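Local coordinates for protein MmeI (Methylophilus methylotrophus, PDB 5HR4) that acts as a Type IIL DNA restriction-modification enzyme and probably methylates adenine N6 in DNA, using S-adenosyl-L-methionine as methyl donor, at residues Asn230-Phe233 with Tyr234-Thr238; Asn539-Gln543 with Gly544-Ser548; Ser297-Gln300 with Ser301-Ala305. All coordinates share one frame; numbering follows the deposited sequence.

Interaction 1 (Asn230-Phe233 with Tyr234-Thr238); sequences NTLF and YVLNT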
loop_
_atom_site.group_PDB
_atom_site.type_symbol
_atom_site.label_atom_id
_atom_site.label_comp_id
_atom_site.label_asym_id
_atom_site.label_seq_id
_atom_site.Cartn_x
_atom_site.Cartn_y
_atom_site.Cartn_z
ATOM N N ASN A 230 17.287 36.399 -1.456
ATOM C CA ASN A 230 18.171 36.064 -2.574
ATOM C C ASN A 230 19.630 36.312 -2.218
ATOM O O ASN A 230 20.498 35.481 -2.526
ATOM C CB ASN A 230 17.775 36.863 -3.820
ATOM C CG ASN A 230 18.427 36.329 -5.092
ATOM O OD1 ASN A 230 19.469 36.834 -5.552
ATOM N ND2 ASN A 230 17.816 35.300 -5.672
ATOM N N THR A 231 19.922 37.440 -1.555
ATOM C CA THR A 231 21.295 37.694 -1.110
ATOM C C THR A 231 21.690 36.735 0.001
ATOM O O THR A 231 22.848 36.299 0.070
ATOM C CB THR A 231 21.473 39.136 -0.623
ATOM O OG1 THR A 231 21.049 40.062 -1.629
ATOM C CG2 THR A 231 22.939 39.409 -0.311
ATOM N N LEU A 232 20.750 36.409 0.889
ATOM C CA LEU A 232 21.042 35.412 1.910
ATOM C C LEU A 232 21.472 34.109 1.255
ATOM O O LEU A 232 22.529 33.553 1.585
ATOM C CB LEU A 232 19.834 35.210 2.819
ATOM C CG LEU A 232 19.928 34.113 3.895
ATOM C CD1 LEU A 232 21.107 34.270 4.876
ATOM C CD2 LEU A 232 18.633 34.053 4.644
ATOM N N PHE A 233 20.703 33.645 0.264
ATOM C CA PHE A 233 21.089 32.425 -0.440
ATOM C C PHE A 233 22.463 32.549 -1.065
ATOM O O PHE A 233 23.184 31.551 -1.171
ATOM C CB PHE A 233 20.079 32.070 -1.522
ATOM C CG PHE A 233 18.770 31.564 -0.995
ATOM C CD1 PHE A 233 18.634 31.174 0.334
ATOM C CD2 PHE A 233 17.682 31.458 -1.833
ATOM C CE1 PHE A 233 17.426 30.695 0.811
ATOM C CE2 PHE A 233 16.473 30.978 -1.361
ATOM C CZ PHE A 233 16.346 30.592 -0.042
ATOM N N TYR A 234 22.855 33.751 -1.489
ATOM C CA TYR A 234 24.194 33.874 -2.050
ATOM C C TYR A 234 25.249 33.835 -0.947
ATOM O O TYR A 234 26.285 33.176 -1.104
ATOM C CB TYR A 234 24.327 35.141 -2.906
ATOM C CG TYR A 234 25.772 35.533 -3.116
ATOM C CD1 TYR A 234 26.561 34.922 -4.095
ATOM C CD2 TYR A 234 26.373 36.484 -2.292
ATOM C CE1 TYR A 234 27.911 35.275 -4.248
ATOM C CE2 TYR A 234 27.703 36.841 -2.445
ATOM C CZ TYR A 234 28.466 36.243 -3.419
ATOM O OH TYR A 234 29.784 36.622 -3.534
ATOM N N VAL A 235 25.001 34.510 0.185
ATOM C CA VAL A 235 25.976 34.496 1.278
ATOM C C VAL A 235 26.228 33.074 1.752
ATOM O O VAL A 235 27.378 32.626 1.825
ATOM C CB VAL A 235 25.523 35.385 2.448
ATOM C CG1 VAL A 235 26.411 35.108 3.665
ATOM C CG2 VAL A 235 25.600 36.840 2.073
ATOM N N LEU A 236 25.159 32.341 2.092
ATOM C CA LEU A 236 25.293 30.963 2.569
ATOM C C LEU A 236 26.090 30.062 1.620
ATOM O O LEU A 236 26.415 28.926 2.008
ATOM C CB LEU A 236 23.915 30.354 2.796
ATOM C CG LEU A 236 23.026 31.006 3.856
ATOM C CD1 LEU A 236 21.610 30.476 3.721
ATOM C CD2 LEU A 236 23.570 30.729 5.260
ATOM N N ASN A 237 26.399 30.525 0.393
ATOM C CA ASN A 237 27.249 29.793 -0.543
ATOM C C ASN A 237 28.635 30.405 -0.677
ATOM O O ASN A 237 29.469 29.853 -1.404
ATOM C CB ASN A 237 26.609 29.723 -1.934
ATOM C CG ASN A 237 27.135 28.539 -2.783
ATOM O OD1 ASN A 237 27.382 27.427 -2.269
ATOM N ND2 ASN A 237 27.297 28.777 -4.091
ATOM N N THR A 238 28.898 31.522 0.006
ATOM C CA THR A 238 30.136 32.271 -0.147
ATOM C C THR A 238 31.008 32.053 1.074
ATOM O O THR A 238 30.637 32.499 2.168
ATOM C CB THR A 238 29.862 33.766 -0.322
ATOM O OG1 THR A 238 29.127 33.990 -1.534
ATOM C CG2 THR A 238 31.176 34.533 -0.369
#

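Interaction 2 (Asn539-Gln543 with Gly544-Ser548); sequences NSITQ and GEQVS. With nucleotides of chain B.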
loop_
_atom_site.group_PDB
_atom_site.type_symbol
_atom_site.label_atom_id
_atom_site.label_comp_id
_atom_site.label_asym_id
_atom_site.label_seq_id
_atom_site.Cartn_x
_atom_site.Cartn_y
_atom_site.Cartn_z
ATOM N N ASN A 539 -1.352 -5.852 0.017
ATOM C CA ASN A 539 -1.373 -7.285 0.253
ATOM C C ASN A 539 -1.904 -8.037 -0.945
ATOM O O ASN A 539 -1.788 -9.269 -0.980
ATOM C CB ASN A 539 -2.179 -7.605 1.512
ATOM C CG ASN A 539 -3.565 -7.014 1.490
ATOM O OD1 ASN A 539 -3.844 -6.074 0.750
ATOM N ND2 ASN A 539 -4.445 -7.556 2.315
ATOM N N SER A 540 -2.421 -7.308 -1.943
ATOM C CA SER A 540 -3.079 -7.899 -3.103
ATOM C C SER A 540 -2.122 -8.718 -3.958
ATOM O O SER A 540 -2.547 -9.691 -4.591
ATOM C CB SER A 540 -3.719 -6.797 -3.945
ATOM O OG SER A 540 -5.095 -6.655 -3.634
ATOM N N ILE A 541 -0.832 -8.351 -3.989
ATOM C CA ILE A 541 0.154 -9.108 -4.763
ATOM C C ILE A 541 0.496 -10.444 -4.135
ATOM O O ILE A 541 1.359 -11.156 -4.662
ATOM C CB ILE A 541 1.488 -8.364 -4.965
ATOM C CG1 ILE A 541 2.258 -8.246 -3.640
ATOM C CG2 ILE A 541 1.274 -6.969 -5.613
ATOM C CD1 ILE A 541 3.641 -7.551 -3.806
ATOM N N THR A 542 -0.150 -10.815 -3.031
ATOM C CA THR A 542 0.014 -12.139 -2.443
ATOM C C THR A 542 -1.303 -12.897 -2.436
ATOM O O THR A 542 -1.437 -13.899 -1.719
ATOM C CB THR A 542 0.584 -12.072 -1.013
ATOM O OG1 THR A 542 -0.289 -11.308 -0.167
ATOM C CG2 THR A 542 1.982 -11.440 -0.995
ATOM N N GLN A 543 -2.277 -12.441 -3.221
ATOM C CA GLN A 543 -3.633 -12.968 -3.180
ATOM C C GLN A 543 -4.191 -13.034 -4.596
ATOM O O GLN A 543 -3.767 -12.294 -5.489
ATOM C CB GLN A 543 -4.542 -12.097 -2.290
ATOM C CG GLN A 543 -4.010 -11.849 -0.863
ATOM C CD GLN A 543 -4.715 -10.699 -0.146
ATOM O OE1 GLN A 543 -5.587 -10.059 -0.707
ATOM N NE2 GLN A 543 -4.324 -10.427 1.091
ATOM N N GLY A 544 -5.136 -13.951 -4.784
ATOM C CA GLY A 544 -5.953 -14.015 -5.980
ATOM C C GLY A 544 -5.173 -13.970 -7.276
ATOM O O GLY A 544 -4.086 -14.551 -7.398
ATOM N N GLU A 545 -5.729 -13.228 -8.253
ATOM C CA GLU A 545 -5.311 -13.291 -9.656
ATOM C C GLU A 545 -3.870 -12.859 -9.882
ATOM O O GLU A 545 -3.314 -13.147 -10.947
ATOM C CB GLU A 545 -6.230 -12.426 -10.526
ATOM C CG GLU A 545 -5.799 -10.964 -10.687
ATOM C CD GLU A 545 -6.814 -10.118 -11.483
ATOM O OE1 GLU A 545 -7.548 -10.677 -12.338
ATOM O OE2 GLU A 545 -6.881 -8.885 -11.253
ATOM N N GLN A 546 -3.256 -12.181 -8.921
ATOM C CA GLN A 546 -1.912 -11.662 -9.123
ATOM C C GLN A 546 -0.820 -12.665 -8.772
ATOM O O GLN A 546 0.292 -12.554 -9.313
ATOM C CB GLN A 546 -1.717 -10.380 -8.306
ATOM C CG GLN A 546 -2.933 -9.454 -8.293
ATOM C CD GLN A 546 -2.555 -7.995 -8.151
ATOM O OE1 GLN A 546 -1.504 -7.560 -8.622
ATOM N NE2 GLN A 546 -3.423 -7.224 -7.512
ATOM N N VAL A 547 -1.116 -13.650 -7.910
ATOM C CA VAL A 547 -0.089 -14.587 -7.451
ATOM C C VAL A 547 0.431 -15.428 -8.607
ATOM O O VAL A 547 1.622 -15.751 -8.676
ATOM C CB VAL A 547 -0.644 -15.470 -6.320
ATOM C CG1 VAL A 547 0.475 -16.284 -5.661
ATOM C CG2 VAL A 547 -1.343 -14.619 -5.312
ATOM N N SER A 548 -0.449 -15.799 -9.532
ATOM C CA SER A 548 -0.026 -16.531 -10.717
ATOM C C SER A 548 0.782 -15.670 -11.679
ATOM O O SER A 548 1.540 -16.221 -12.482
ATOM C CB SER A 548 -1.243 -17.095 -11.459
ATOM O OG SER A 548 -2.181 -17.702 -10.572
ATOM P P DC B 5 -8.711 -10.517 -7.348
ATOM O OP1 DC B 5 -7.325 -11.010 -7.144
ATOM O OP2 DC B 5 -9.822 -10.861 -6.443
ATOM O "O5'" DC B 5 -8.655 -8.930 -7.321
ATOM C "C5'" DC B 5 -7.796 -8.241 -8.177
ATOM C "C4'" DC B 5 -8.312 -6.838 -8.348
ATOM O "O4'" DC B 5 -9.610 -6.874 -8.945
ATOM C "C3'" DC B 5 -8.563 -6.107 -7.049
ATOM O "O3'" DC B 5 -7.363 -5.560 -6.589
ATOM C "C2'" DC B 5 -9.570 -5.023 -7.462
ATOM C "C1'" DC B 5 -10.210 -5.618 -8.725
ATOM N N1 DC B 5 -11.649 -5.821 -8.639
ATOM C C2 DC B 5 -12.487 -5.069 -9.464
ATOM O O2 DC B 5 -11.984 -4.227 -10.207
ATOM N N3 DC B 5 -13.824 -5.272 -9.409
ATOM C C4 DC B 5 -14.316 -6.197 -8.573
ATOM N N4 DC B 5 -15.645 -6.381 -8.541
ATOM C C5 DC B 5 -13.464 -6.975 -7.730
ATOM C C6 DC B 5 -12.150 -6.760 -7.806
ATOM P P DC B 4 -12.185 -13.404 -13.510
ATOM O OP1 DC B 4 -11.477 -14.060 -14.635
ATOM O OP2 DC B 4 -13.024 -14.199 -12.581
ATOM O "O5'" DC B 4 -11.081 -12.678 -12.657
ATOM C "C5'" DC B 4 -11.192 -12.620 -11.239
ATOM C "C4'" DC B 4 -10.460 -11.396 -10.768
ATOM O "O4'" DC B 4 -11.033 -10.241 -11.421
ATOM C "C3'" DC B 4 -10.465 -11.127 -9.274
ATOM O "O3'" DC B 4 -9.114 -10.852 -8.869
ATOM C "C2'" DC B 4 -11.397 -9.906 -9.122
ATOM C "C1'" DC B 4 -11.344 -9.240 -10.488
ATOM N N1 DC B 4 -12.645 -8.604 -10.937
ATOM C C2 DC B 4 -12.605 -7.508 -11.810
ATOM O O2 DC B 4 -11.507 -7.069 -12.170
ATOM N N3 DC B 4 -13.772 -6.955 -12.236
ATOM C C4 DC B 4 -14.933 -7.460 -11.833
ATOM N N4 DC B 4 -16.045 -6.868 -12.264
ATOM C C5 DC B 4 -15.003 -8.578 -10.942
ATOM C C6 DC B 4 -13.845 -9.122 -10.531
ATOM P P DG B 6 -7.278 -4.906 -5.129
ATOM O OP1 DG B 6 -5.835 -4.808 -4.795
ATOM O OP2 DG B 6 -8.193 -5.690 -4.240
ATOM O "O5'" DG B 6 -7.822 -3.411 -5.373
ATOM C "C5'" DG B 6 -7.185 -2.609 -6.367
ATOM C "C4'" DG B 6 -7.806 -1.234 -6.451
ATOM O "O4'" DG B 6 -9.194 -1.335 -6.885
ATOM C "C3'" DG B 6 -7.839 -0.448 -5.155
ATOM O "O3'" DG B 6 -7.788 0.917 -5.464
ATOM C "C2'" DG B 6 -9.202 -0.832 -4.565
ATOM C "C1'" DG B 6 -10.067 -1.011 -5.821
ATOM N N9 DG B 6 -11.069 -2.077 -5.706
ATOM C C8 DG B 6 -10.967 -3.226 -4.968
ATOM N N7 DG B 6 -12.022 -3.992 -5.047
ATOM C C5 DG B 6 -12.877 -3.308 -5.892
ATOM C C6 DG B 6 -14.171 -3.653 -6.348
ATOM O O6 DG B 6 -14.832 -4.664 -6.085
ATOM N N1 DG B 6 -14.696 -2.678 -7.194
ATOM C C2 DG B 6 -14.050 -1.516 -7.550
ATOM N N2 DG B 6 -14.711 -0.695 -8.381
ATOM N N3 DG B 6 -12.837 -1.185 -7.134
ATOM C C4 DG B 6 -12.312 -2.127 -6.308
#

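Interaction 3 (Ser297-Gln300 with Ser301-Ala305); sequences SLFQ and SIMDA. With SFG (sinefungin), chain H.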
loop_
_atom_site.group_PDB
_atom_site.type_symbol
_atom_site.label_atom_id
_atom_site.label_comp_id
_atom_site.label_asym_id
_atom_site.label_seq_id
_atom_site.Cartn_x
_atom_site.Cartn_y
_atom_site.Cartn_z
ATOM N N SER A 297 4.470 14.607 6.052
ATOM C CA SER A 297 3.288 15.458 5.988
ATOM C C SER A 297 3.498 16.609 5.029
ATOM O O SER A 297 2.570 17.005 4.314
ATOM C CB SER A 297 2.951 15.986 7.372
ATOM O OG SER A 297 2.588 14.915 8.216
ATOM N N LEU A 298 4.705 17.177 5.028
ATOM C CA LEU A 298 5.048 18.242 4.091
ATOM C C LEU A 298 4.953 17.756 2.650
ATOM O O LEU A 298 4.243 18.337 1.816
ATOM C CB LEU A 298 6.457 18.733 4.388
ATOM C CG LEU A 298 6.973 19.733 3.371
ATOM C CD1 LEU A 298 6.095 20.958 3.387
ATOM C CD2 LEU A 298 8.419 20.073 3.713
ATOM N N PHE A 299 5.686 16.682 2.352
ATOM C CA PHE A 299 5.588 15.989 1.074
ATOM C C PHE A 299 4.132 15.793 0.655
ATOM O O PHE A 299 3.757 16.085 -0.481
ATOM C CB PHE A 299 6.347 14.663 1.219
ATOM C CG PHE A 299 6.026 13.627 0.184
ATOM C CD1 PHE A 299 5.832 13.961 -1.144
ATOM C CD2 PHE A 299 5.973 12.287 0.551
ATOM C CE1 PHE A 299 5.538 12.986 -2.092
ATOM C CE2 PHE A 299 5.686 11.304 -0.393
ATOM C CZ PHE A 299 5.475 11.658 -1.722
ATOM N N GLN A 300 3.284 15.334 1.578
ATOM C CA GLN A 300 1.912 15.000 1.206
ATOM C C GLN A 300 1.042 16.236 0.997
ATOM O O GLN A 300 0.118 16.202 0.182
ATOM C CB GLN A 300 1.297 14.093 2.262
ATOM C CG GLN A 300 1.751 12.641 2.181
ATOM C CD GLN A 300 0.936 11.744 3.105
ATOM O OE1 GLN A 300 1.341 10.633 3.478
ATOM N NE2 GLN A 300 -0.220 12.240 3.495
ATOM N N SER A 301 1.335 17.340 1.679
ATOM C CA SER A 301 0.427 18.478 1.728
ATOM C C SER A 301 0.445 19.337 0.477
ATOM O O SER A 301 -0.340 20.293 0.388
ATOM C CB SER A 301 0.780 19.374 2.907
ATOM O OG SER A 301 1.855 20.213 2.523
ATOM N N ILE A 302 1.344 19.077 -0.459
ATOM C CA ILE A 302 1.390 19.858 -1.678
ATOM C C ILE A 302 0.737 19.110 -2.837
ATOM O O ILE A 302 0.948 19.468 -3.992
ATOM C CB ILE A 302 2.823 20.284 -2.038
ATOM C CG1 ILE A 302 3.698 19.068 -2.374
ATOM C CG2 ILE A 302 3.455 21.123 -0.933
ATOM C CD1 ILE A 302 4.452 19.186 -3.726
ATOM N N MET A 303 -0.064 18.083 -2.561
ATOM C CA MET A 303 -0.539 17.234 -3.645
ATOM C C MET A 303 -2.060 17.171 -3.707
ATOM O O MET A 303 -2.735 17.129 -2.677
ATOM C CB MET A 303 0.083 15.850 -3.519
ATOM C CG MET A 303 1.612 15.965 -3.612
ATOM S SD MET A 303 2.519 14.552 -4.265
ATOM C CE MET A 303 1.185 13.543 -4.868
ATOM N N ASP A 304 -2.594 17.211 -4.930
ATOM C CA ASP A 304 -4.021 17.010 -5.131
ATOM C C ASP A 304 -4.399 15.591 -4.720
ATOM O O ASP A 304 -3.583 14.664 -4.771
ATOM C CB ASP A 304 -4.413 17.275 -6.599
ATOM N N ALA A 305 -5.651 15.422 -4.299
ATOM C CA ALA A 305 -6.106 14.108 -3.860
ATOM C C ALA A 305 -5.918 13.074 -4.962
ATOM O O ALA A 305 -5.431 11.962 -4.709
ATOM C CB ALA A 305 -7.571 14.178 -3.428
HETATM N N SFG H . 8.595 5.800 1.404
HETATM C CA SFG H . 8.326 7.197 1.139
HETATM C C SFG H . 8.220 7.893 2.483
HETATM O O SFG H . 8.354 7.212 3.524
HETATM O OXT SFG H . 8.012 9.128 2.567
HETATM C CB SFG H . 7.020 7.347 0.367
HETATM C CG SFG H . 7.116 6.491 -0.888
HETATM C CD SFG H . 5.723 6.454 -1.475
HETATM N NE SFG H . 4.988 5.439 -0.746
HETATM C "C5'" SFG H . 5.746 6.152 -2.982
HETATM C "C4'" SFG H . 6.638 7.128 -3.822
HETATM O "O4'" SFG H . 6.874 6.589 -4.984
HETATM C "C3'" SFG H . 5.953 8.462 -4.169
HETATM O "O3'" SFG H . 6.626 9.444 -3.523
HETATM C "C2'" SFG H . 6.042 8.607 -5.717
HETATM O "O2'" SFG H . 6.422 9.989 -6.123
HETATM C "C1'" SFG H . 6.993 7.793 -6.049
HETATM N N9 SFG H . 6.799 7.169 -7.321
HETATM C C8 SFG H . 5.663 6.745 -7.869
HETATM N N7 SFG H . 5.950 6.179 -9.044
HETATM C C5 SFG H . 7.269 6.251 -9.214
HETATM C C6 SFG H . 8.068 5.831 -10.249
HETATM N N6 SFG H . 7.780 5.163 -11.495
HETATM N N1 SFG H . 9.383 6.009 -10.211
HETATM C C2 SFG H . 9.933 6.613 -9.130
HETATM N N3 SFG H . 9.143 7.033 -8.108
HETATM C C4 SFG H . 7.804 6.851 -8.150
#

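Interaction 1 (Asn230-Phe233 with Tyr234-Thr238)
Leu232 and Leu236, one helical turn apart, meet on a buried flank near the end of helix 225-235. Methyl CD1 of Leu232 lies 3.9 Å from CG of Leu236, and the two side chains pass at a slant. Leu236 holds its CG on the side of its own backbone N (chi1 -63°), which turns its branch back along the helix to Leu232. The backbone bond of the same pair, Leu236 N to Leu232 O (2.9 Å), is nearly straight at 171°. Val235 N reaches Thr231 O at 2.8 Å; Tyr234 N meets Asn230 O less directly (140°). Thr238 OG1 donates to Tyr234 O at 3.0 Å from above the carbonyl plane, and the same hydroxyl sits over one face of the Tyr234 ring, toward its rim. Farther out, Phe254 packs on Leu232, while Phe205, Ile257 and Phe262 touch Leu236. An alanine at Leu236 is likely to open a gap there, leaving CD1 of Leu232 and the ring of Phe262 without their shared neighbour. The whole exemplifies i to i+4 packing at a helix end that runs into a type I beta turn, Val235 to Thr238, within the helicase spacer domain.

Interaction 2 (Asn539-Gln543 with Gly544-Ser548)
Val547 CG2 rests on the backbone joining Thr542 to Gln543, 3.4 Å from Thr542 C, and Gln546 adds to this van der Waals contact. With CG on the backbone N side (chi1 -40°) and the chain extended beyond it, Gln546 runs past the carbonyl of Ser540, placing NE2 3.6 Å from Ser540 CB. Its OE1 takes a hydrogen bond from Asp512 N, which probably helps to set the turn of the amide. The backbone bond from Gln546 N to Gln543 O is weak at 3.5 Å. Asn539 O is gripped by the backbone N of Thr542 and by its side-chain OG1, the latter at 2.7 Å. This is the link from strand 532-538 to helix 544-556 in the methyltransferase domain, and the start of the helix region meets DNA phosphate. Glu545 N donates to OP1 of DC5 of chain B at 2.9 Å (157°), where the nearby helix start would probably favour the negative charge. Gly544 has positive phi, and a CB there would collide with that OP1. Ser540 OG bonds OP1 of DG6 of chain B, though its modelled length is doubtful. The Glu545 carboxylate, beside the sugar of DC4 of chain B, forms salt bridges to Lys487 and Lys629.

Interaction 3 (Ser297-Gln300 with Ser301-Ala305)
Buried Phe299 forms the close-packed side of this helix end, and Met303 reaches back to it from the looser side. Sulfur SD of Met303 lies 4.0 Å from CE1 of Phe299 and 5.1 Å from the ring centroid, an oblique Met-aromatic contact. Phe299 has CG anti to the backbone N (chi1 162°), which brings CZ to 3.1 Å from O3' of sinefungin; Pro418 and Ile421 of helix 416-440 pack on the ring, and buried Leu298 touches Phe417 of the same helix. Thus the last part of helix 292-301 contributes an aromatic wall to the cofactor-analogue pocket, and Met303 from the following loop lies against the ring. Leu298 O accepts two bonds from Ser301, one from N, well above the carbonyl plane, and one from OG, only 17° out of that plane, each 3.1 Å long. Ser301 N keeps a weak bond to Ser297 O as well, and Met303 N to Gln300 O, at 3.3 Å, is also weak. By contrast with Phe299, the residues Ser301, Ile302 and Met303 are partly exposed. Beyond them the chain leaves the contact: Asp304 is not modelled past CB, consistent with a mobile side chain, and Ala305 begins helix 305-310 exposed to solvent.

In the fold
Along the chain the three contacts come in the order 1, 3, 2, and none touches another. Interaction 3 borders sinefungin directly through Phe299, and its nearest atom is about 7 Å from the DNA. Interaction 2 grips the DNA backbone instead, with the side chain of Ile541 about 13 Å from sinefungin; centres of interactions 2 and 3 are about 29 Å apart. Interaction 1 belongs to the helicase spacer region, its centre about 53 Å from that of interaction 2 and about 29 Å from that of interaction 3, with nearest atoms about 14 Å apart in the latter case. The side chain of Leu232 lies about 9 Å from that of the calcium ligand Cys283 and about 14 Å from the calcium ion.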